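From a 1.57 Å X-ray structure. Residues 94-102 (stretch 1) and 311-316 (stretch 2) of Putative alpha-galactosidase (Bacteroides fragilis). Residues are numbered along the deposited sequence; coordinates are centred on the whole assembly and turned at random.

Stretch 1 (94-102) DELLLTPPM
Stretch 2 311-316: GPSGWN

Trp315 and Ser313 dominate the contact between residues 94-102 and 311-316, which together bury 344 Å² and lie more than 200 residues apart in the chain. Stretch 1 is irregular over nearly its whole length; stretch 2 opens with a type II turn from Gly311 to Gly314, closed by reciprocal backbone hydrogen bonds (Gly311 N to Gly314 O, 3.0 Å; Gly314 N to Gly311 O, 2.9 Å), and enters a strand at Trp315. CA atoms pair Leu97 with Ser313 (4.8 Å) and Leu98 with Pro312 (4.5 Å), whereas Pro100 and Trp315 stand 6.7 Å apart, leaving room for the indole.

Leu97, with phi/psi of 47/60, presents its carbonyl to two donors: Leu97 O accepts from Ser313 N and from Trp315 NE1, both at 2.9 Å, with N-H...O angles of 144° and 142°. Ser313 (phi/psi 72/16, chi1 m) also donates from OG to Leu96 O at 2.8 Å, while its CA lies 3.1 Å from the same Leu96 O in a CA-H...O contact. A water donates to both Ser313 OG and Glu95 OE1, 2.8 Å from each, and so bridges the two side chains. Leu98 (m, t) turns its CB away, yet its end returns: CD2 comes within 3.5 Å of Ser313 OG and 4.1 Å of Pro312 CB.

Trp315 points its CA-to-CB bond toward stretch 1, with chi1 at -50° (m) and chi2 at 104°. Pro100, puckered C-gamma exo at phi/psi -61/147, covers one face of the indole. Its CG sits 3.8 Å from the centroid of the Trp315 six-membered ring, just 2° off the normal, a CH-pi arrangement, and Pro100 CD approaches Trp315 CZ2 to 3.7 Å. Near the ring plane, Leu98 O lies 3.7 Å from Trp315 CZ2. Pro101 CD adds an apolar contact to Trp315 CD1 at 3.9 Å.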

# COMPACT_ATOMS: atom_id res chain seq x y z
N ASP A 94 -15.65 -12.10 2.21
CA ASP A 94 -15.56 -11.03 3.19
C ASP A 94 -14.12 -10.56 3.41
O ASP A 94 -13.81 -9.96 4.45
CB ASP A 94 -16.21 -11.46 4.52
CG ASP A 94 -15.51 -12.63 5.18
OD1 ASP A 94 -14.57 -13.20 4.59
OD2 ASP A 94 -15.92 -12.99 6.30
N GLU A 95 -13.26 -10.77 2.41
CA GLU A 95 -11.84 -10.47 2.51
C GLU A 95 -11.42 -9.39 1.51
O GLU A 95 -11.43 -9.62 0.31
CB GLU A 95 -11.03 -11.75 2.26
CG GLU A 95 -11.32 -12.86 3.25
CD GLU A 95 -10.87 -14.23 2.77
OE1 GLU A 95 -9.69 -14.38 2.41
OE2 GLU A 95 -11.71 -15.16 2.74
N LEU A 96 -11.08 -8.20 2.01
CA LEU A 96 -10.50 -7.15 1.17
C LEU A 96 -8.99 -7.07 1.39
O LEU A 96 -8.48 -7.64 2.35
CB LEU A 96 -11.13 -5.79 1.48
CG LEU A 96 -12.66 -5.71 1.41
CD1 LEU A 96 -13.12 -4.27 1.62
CD2 LEU A 96 -13.17 -6.24 0.08
N LEU A 97 -8.28 -6.36 0.52
CA LEU A 97 -6.82 -6.21 0.61
C LEU A 97 -6.10 -7.52 0.86
O LEU A 97 -5.38 -7.68 1.86
CB LEU A 97 -6.44 -5.18 1.68
CG LEU A 97 -6.95 -3.75 1.48
CD1 LEU A 97 -6.33 -2.82 2.52
CD2 LEU A 97 -6.70 -3.26 0.06
N LEU A 98 -6.27 -8.45 -0.07
CA LEU A 98 -5.58 -9.74 -0.02
C LEU A 98 -4.08 -9.56 -0.26
O LEU A 98 -3.29 -10.44 0.07
CB LEU A 98 -6.21 -10.71 -1.03
CG LEU A 98 -7.61 -11.17 -0.62
CD1 LEU A 98 -8.30 -11.92 -1.75
CD2 LEU A 98 -7.55 -12.04 0.63
N THR A 99 -3.71 -8.40 -0.82
CA THR A 99 -2.34 -7.89 -0.82
C THR A 99 -2.35 -6.49 -0.20
O THR A 99 -3.40 -5.87 -0.11
CB THR A 99 -1.77 -7.80 -2.25
OG1 THR A 99 -2.52 -6.85 -3.01
CG2 THR A 99 -1.80 -9.15 -2.93
N PRO A 100 -1.18 -5.99 0.24
CA PRO A 100 -1.20 -4.66 0.85
C PRO A 100 -1.68 -3.57 -0.11
O PRO A 100 -1.43 -3.66 -1.32
CB PRO A 100 0.27 -4.43 1.23
CG PRO A 100 0.83 -5.80 1.39
CD PRO A 100 0.13 -6.65 0.37
N PRO A 101 -2.35 -2.54 0.43
CA PRO A 101 -2.81 -1.46 -0.45
C PRO A 101 -1.66 -0.59 -0.93
O PRO A 101 -0.71 -0.34 -0.19
CB PRO A 101 -3.75 -0.65 0.45
CG PRO A 101 -3.23 -0.89 1.82
CD PRO A 101 -2.64 -2.27 1.84
N MSE A 102 -1.75 -0.13 -2.17
CA MSE A 102 -0.76 0.76 -2.76
C MSE A 102 -1.46 1.99 -3.27
O MSE A 102 -2.55 1.89 -3.83
CB MSE A 102 -0.06 0.06 -3.92
CG MSE A 102 0.60 -1.25 -3.52
SE MSE A 102 1.39 -2.14 -5.09
CE MSE A 102 2.48 -0.65 -5.75
N GLY A 311 -1.10 -10.18 7.73
CA GLY A 311 -1.40 -11.15 6.70
C GLY A 311 -2.50 -10.63 5.79
O GLY A 311 -2.97 -9.51 5.95
N PRO A 312 -2.91 -11.46 4.83
CA PRO A 312 -3.98 -11.04 3.93
C PRO A 312 -5.17 -10.47 4.68
O PRO A 312 -5.63 -11.05 5.67
CB PRO A 312 -4.34 -12.34 3.21
CG PRO A 312 -3.07 -13.12 3.21
CD PRO A 312 -2.44 -12.82 4.54
N SER A 313 -5.62 -9.30 4.24
CA SER A 313 -6.78 -8.61 4.80
C SER A 313 -6.56 -8.00 6.18
O SER A 313 -7.52 -7.62 6.84
CB SER A 313 -8.03 -9.51 4.80
OG SER A 313 -8.21 -10.14 3.53
N GLY A 314 -5.30 -7.86 6.60
CA GLY A 314 -4.99 -7.29 7.90
C GLY A 314 -3.52 -6.96 8.00
O GLY A 314 -2.73 -7.80 8.40
N TRP A 315 -3.16 -5.73 7.65
CA TRP A 315 -1.77 -5.31 7.54
C TRP A 315 -1.34 -4.34 8.63
O TRP A 315 -2.10 -3.44 9.02
CB TRP A 315 -1.54 -4.65 6.17
CG TRP A 315 -2.06 -5.49 5.05
CD1 TRP A 315 -3.20 -5.28 4.33
CD2 TRP A 315 -1.49 -6.70 4.54
NE1 TRP A 315 -3.36 -6.27 3.39
CE2 TRP A 315 -2.33 -7.16 3.51
CE3 TRP A 315 -0.34 -7.44 4.86
CZ2 TRP A 315 -2.05 -8.33 2.79
CZ3 TRP A 315 -0.07 -8.60 4.14
CH2 TRP A 315 -0.93 -9.03 3.12
N ASN A 316 -0.11 -4.52 9.13
CA ASN A 316 0.51 -3.51 9.98
C ASN A 316 0.90 -2.32 9.10
O ASN A 316 1.57 -2.50 8.08
CB ASN A 316 1.77 -4.05 10.65
CG ASN A 316 1.47 -5.09 11.73
OD1 ASN A 316 0.65 -4.86 12.62
ND2 ASN A 316 2.18 -6.21 11.68
O HOH W 1 -7.89 -12.92 3.91